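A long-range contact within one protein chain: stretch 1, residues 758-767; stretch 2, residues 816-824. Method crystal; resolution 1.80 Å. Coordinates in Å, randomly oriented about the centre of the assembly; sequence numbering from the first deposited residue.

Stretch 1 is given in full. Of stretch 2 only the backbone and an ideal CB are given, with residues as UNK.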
# COMPACT_ATOMS: atom_id res chain seq x y z
N VAL A 758 -5.15 5.51 30.51
CA VAL A 758 -6.34 4.65 30.42
C VAL A 758 -6.25 3.81 29.12
O VAL A 758 -6.43 2.59 29.13
CB VAL A 758 -7.64 5.47 30.43
CG1 VAL A 758 -8.87 4.59 30.21
CG2 VAL A 758 -7.78 6.24 31.74
N ILE A 759 -5.96 4.49 28.03
CA ILE A 759 -5.80 3.82 26.73
C ILE A 759 -4.69 2.78 26.75
O ILE A 759 -4.90 1.63 26.33
CB ILE A 759 -5.47 4.82 25.59
CG1 ILE A 759 -6.61 5.82 25.34
CG2 ILE A 759 -5.03 4.06 24.33
CD1 ILE A 759 -7.98 5.24 25.08
N ALA A 760 -3.51 3.18 27.22
CA ALA A 760 -2.36 2.32 27.19
C ALA A 760 -2.54 1.10 28.09
O ALA A 760 -2.17 -0.01 27.71
CB ALA A 760 -1.10 3.08 27.58
N THR A 761 -3.10 1.31 29.28
CA THR A 761 -3.30 0.17 30.16
C THR A 761 -4.42 -0.75 29.60
O THR A 761 -4.28 -1.96 29.70
CB THR A 761 -3.56 0.61 31.63
OG1 THR A 761 -2.51 1.49 32.06
CG2 THR A 761 -3.52 -0.61 32.52
N ALA A 762 -5.45 -0.20 28.97
CA ALA A 762 -6.52 -1.00 28.36
C ALA A 762 -5.95 -1.89 27.24
O ALA A 762 -6.21 -3.11 27.18
CB ALA A 762 -7.63 -0.10 27.83
N TYR A 763 -5.11 -1.31 26.40
CA TYR A 763 -4.49 -2.08 25.31
C TYR A 763 -3.52 -3.18 25.78
O TYR A 763 -3.47 -4.28 25.19
CB TYR A 763 -3.88 -1.16 24.23
CG TYR A 763 -4.77 -1.10 23.02
CD1 TYR A 763 -4.77 -2.15 22.10
CD2 TYR A 763 -5.64 -0.03 22.78
CE1 TYR A 763 -5.59 -2.15 20.99
CE2 TYR A 763 -6.47 -0.01 21.66
CZ TYR A 763 -6.42 -1.07 20.75
OH TYR A 763 -7.24 -1.12 19.62
N PHE A 764 -2.79 -2.92 26.87
CA PHE A 764 -1.91 -3.89 27.50
C PHE A 764 -2.71 -5.14 27.94
O PHE A 764 -2.35 -6.28 27.60
CB PHE A 764 -1.16 -3.20 28.67
CG PHE A 764 -0.20 -4.07 29.45
CD1 PHE A 764 0.40 -5.22 28.92
CD2 PHE A 764 0.15 -3.71 30.75
CE1 PHE A 764 1.29 -5.97 29.65
CE2 PHE A 764 1.06 -4.47 31.49
CZ PHE A 764 1.63 -5.60 30.94
N ALA A 765 -3.78 -4.91 28.70
CA ALA A 765 -4.69 -5.98 29.12
C ALA A 765 -5.25 -6.75 27.94
O ALA A 765 -5.26 -7.98 27.97
CB ALA A 765 -5.85 -5.41 29.94
N HIS A 766 -5.73 -6.02 26.93
CA HIS A 766 -6.36 -6.65 25.76
C HIS A 766 -5.36 -7.56 25.02
O HIS A 766 -5.74 -8.65 24.56
CB HIS A 766 -6.89 -5.59 24.80
CG HIS A 766 -7.71 -6.15 23.67
ND1 HIS A 766 -8.85 -6.90 23.87
CD2 HIS A 766 -7.56 -6.05 22.32
CE1 HIS A 766 -9.37 -7.23 22.70
NE2 HIS A 766 -8.60 -6.74 21.74
N SER A 767 -4.12 -7.08 24.89
CA SER A 767 -3.06 -7.90 24.31
C SER A 767 -2.80 -9.18 25.12
O SER A 767 -2.61 -10.25 24.55
CB SER A 767 -1.79 -7.10 24.10
OG SER A 767 -1.96 -6.27 22.98
N UNK A 816 -16.39 3.04 25.57
CA UNK A 816 -16.31 2.10 24.47
C UNK A 816 -15.21 1.08 24.73
O UNK A 816 -15.45 -0.13 24.63
CB UNK A 816 -16.06 2.83 23.15
N UNK A 817 -14.00 1.55 25.04
CA UNK A 817 -12.86 0.66 25.13
C UNK A 817 -12.94 -0.29 26.33
O UNK A 817 -12.60 -1.47 26.21
CB UNK A 817 -11.57 1.48 25.21
N UNK A 818 -13.39 0.24 27.47
CA UNK A 818 -13.52 -0.59 28.66
C UNK A 818 -14.61 -1.62 28.52
O UNK A 818 -14.42 -2.75 28.96
CB UNK A 818 -13.79 0.28 29.89
N UNK A 819 -15.74 -1.26 27.90
CA UNK A 819 -16.81 -2.22 27.65
C UNK A 819 -16.38 -3.27 26.62
O UNK A 819 -16.61 -4.48 26.81
CB UNK A 819 -18.07 -1.50 27.17
N UNK A 820 -15.72 -2.81 25.56
CA UNK A 820 -15.26 -3.70 24.49
C UNK A 820 -14.27 -4.76 24.96
O UNK A 820 -14.38 -5.93 24.58
CB UNK A 820 -14.62 -2.87 23.38
N UNK A 821 -13.29 -4.35 25.75
CA UNK A 821 -12.17 -5.18 26.17
C UNK A 821 -12.45 -5.91 27.48
O UNK A 821 -11.56 -6.55 28.04
CB UNK A 821 -10.91 -4.32 26.31
N UNK A 822 -13.70 -5.81 27.94
CA UNK A 822 -14.19 -6.50 29.14
C UNK A 822 -13.41 -6.09 30.37
O UNK A 822 -13.01 -6.93 31.19
CB UNK A 822 -14.11 -8.02 28.96
N UNK A 823 -13.22 -4.76 30.49
CA UNK A 823 -12.45 -4.20 31.58
C UNK A 823 -13.33 -3.66 32.72
O UNK A 823 -12.86 -3.64 33.84
CB UNK A 823 -11.55 -3.08 31.04
N UNK A 824 -14.57 -3.28 32.42
CA UNK A 824 -15.51 -2.80 33.45
C UNK A 824 -15.91 -4.01 34.31
O UNK A 824 -16.28 -5.04 33.77
CB UNK A 824 -16.74 -2.13 32.82

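Position 816 lies in helical backbone (phi/psi -49/-52), and its ideal CB has nothing of stretch 1 within 5.5 Å. Stretch 1 therefore sets no preference; the residue is Val816, out of reach of the contact.

At 817 the CA-to-CB bond points toward stretch 1, and the ideal CB stands 5.0 Å from Ala762 CB and 5.2 Å from Ile759 CD1. That spacing leaves room for further carbons among apolar neighbours, with the Tyr763 ring close by; Leu, Ile or Met would suit. The deposited residue is Leu817, chi1 m and chi2 t. Its CD1 comes to 3.3 Å from Ile759 CD1, a tight methyl contact, while its CD2 lies 4.5 Å from Tyr763 CE2, oblique to the ring.

Positions 818, 819 and 820 remain helical, and none has an ideal CB within 5.5 Å of stretch 1. CA-to-CB runs sideways at 818 and 820, and 819 is out of reach, so many side chains are compatible. They are Thr818, Leu819 and Ser820.

Position 821 is the first to leave helical phi/psi (-91/8), although its backbone N still hydrogen-bonds to Leu817 O. CA-to-CB points toward stretch 1; the ideal CB is 4.1 Å from His766 ND1 and 4.9 Å from Ala762 O. The small Ala762 leaves a passage leading to Tyr763, which favours a long, slender apolar chain: Met fits well, Leu would fill less of it. Met821 is found, with chi1 m and chi2 and chi3 both t. Its extended chain carries CG past His766 ND1 at 3.7 Å and SD to 4.0 Å from Ala762 CB. CE ends over one face of the Tyr763 ring, 3.7 Å from the centroid and 13° off the normal, a CH-pi contact. No direct hydrogen bond joins the stretches, but a water bridges them, 2.8 Å from His766 ND1 and donating to Met821 O at 2.7 Å.

At 822 phi and psi are both positive (60/46), a left-handed conformation that Gly, Asn or Asp adopts most readily. Asn822 occupies it, with its side chain out of reach of stretch 1.

At 823 CA-to-CB again points toward stretch 1, but no atom there lies within 5.5 Å of the ideal CB. The alanines at 762 and 765 leave space that a branched or long apolar chain could span. Leu823, m then t, does so: CD1 is 3.6 Å from Ala762 CB and CD2 3.8 Å from Ala765 CB.

Position 824 turns to extended angles (-71/132), out of reach; it is Val824.

Stretch 2 (816-824) VLTLSMNLV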
# COMPACT_ATOMS: atom_id res chain seq x y z
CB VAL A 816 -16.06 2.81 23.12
CG1 VAL A 816 -15.67 1.78 22.05
CG2 VAL A 816 -17.33 3.54 22.66
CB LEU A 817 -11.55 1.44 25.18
CG LEU A 817 -11.18 1.99 23.80
CD1 LEU A 817 -10.14 3.09 23.92
CD2 LEU A 817 -10.68 0.90 22.86
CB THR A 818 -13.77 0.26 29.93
OG1 THR A 818 -14.97 1.02 29.75
CG2 THR A 818 -12.59 1.17 30.15
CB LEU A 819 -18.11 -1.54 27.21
CG LEU A 819 -18.76 -0.78 28.37
CD1 LEU A 819 -19.72 0.24 27.79
CD2 LEU A 819 -19.47 -1.75 29.33
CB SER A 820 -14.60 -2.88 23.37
OG SER A 820 -14.44 -3.71 22.23
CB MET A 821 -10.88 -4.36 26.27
CG MET A 821 -10.45 -3.74 24.94
SD MET A 821 -9.09 -2.59 25.10
CE MET A 821 -8.75 -2.27 23.35
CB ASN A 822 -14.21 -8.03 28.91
CG ASN A 822 -15.07 -8.41 27.71
OD1 ASN A 822 -16.21 -7.97 27.60
ND2 ASN A 822 -14.52 -9.20 26.79
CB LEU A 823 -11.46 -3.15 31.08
CG LEU A 823 -10.42 -3.73 30.09
CD1 LEU A 823 -9.59 -2.63 29.46
CD2 LEU A 823 -9.50 -4.77 30.71
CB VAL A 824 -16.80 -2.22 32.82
CG1 VAL A 824 -17.70 -1.63 33.89
CG2 VAL A 824 -16.49 -1.15 31.79
O HOH W 1 -9.71 -7.73 26.43
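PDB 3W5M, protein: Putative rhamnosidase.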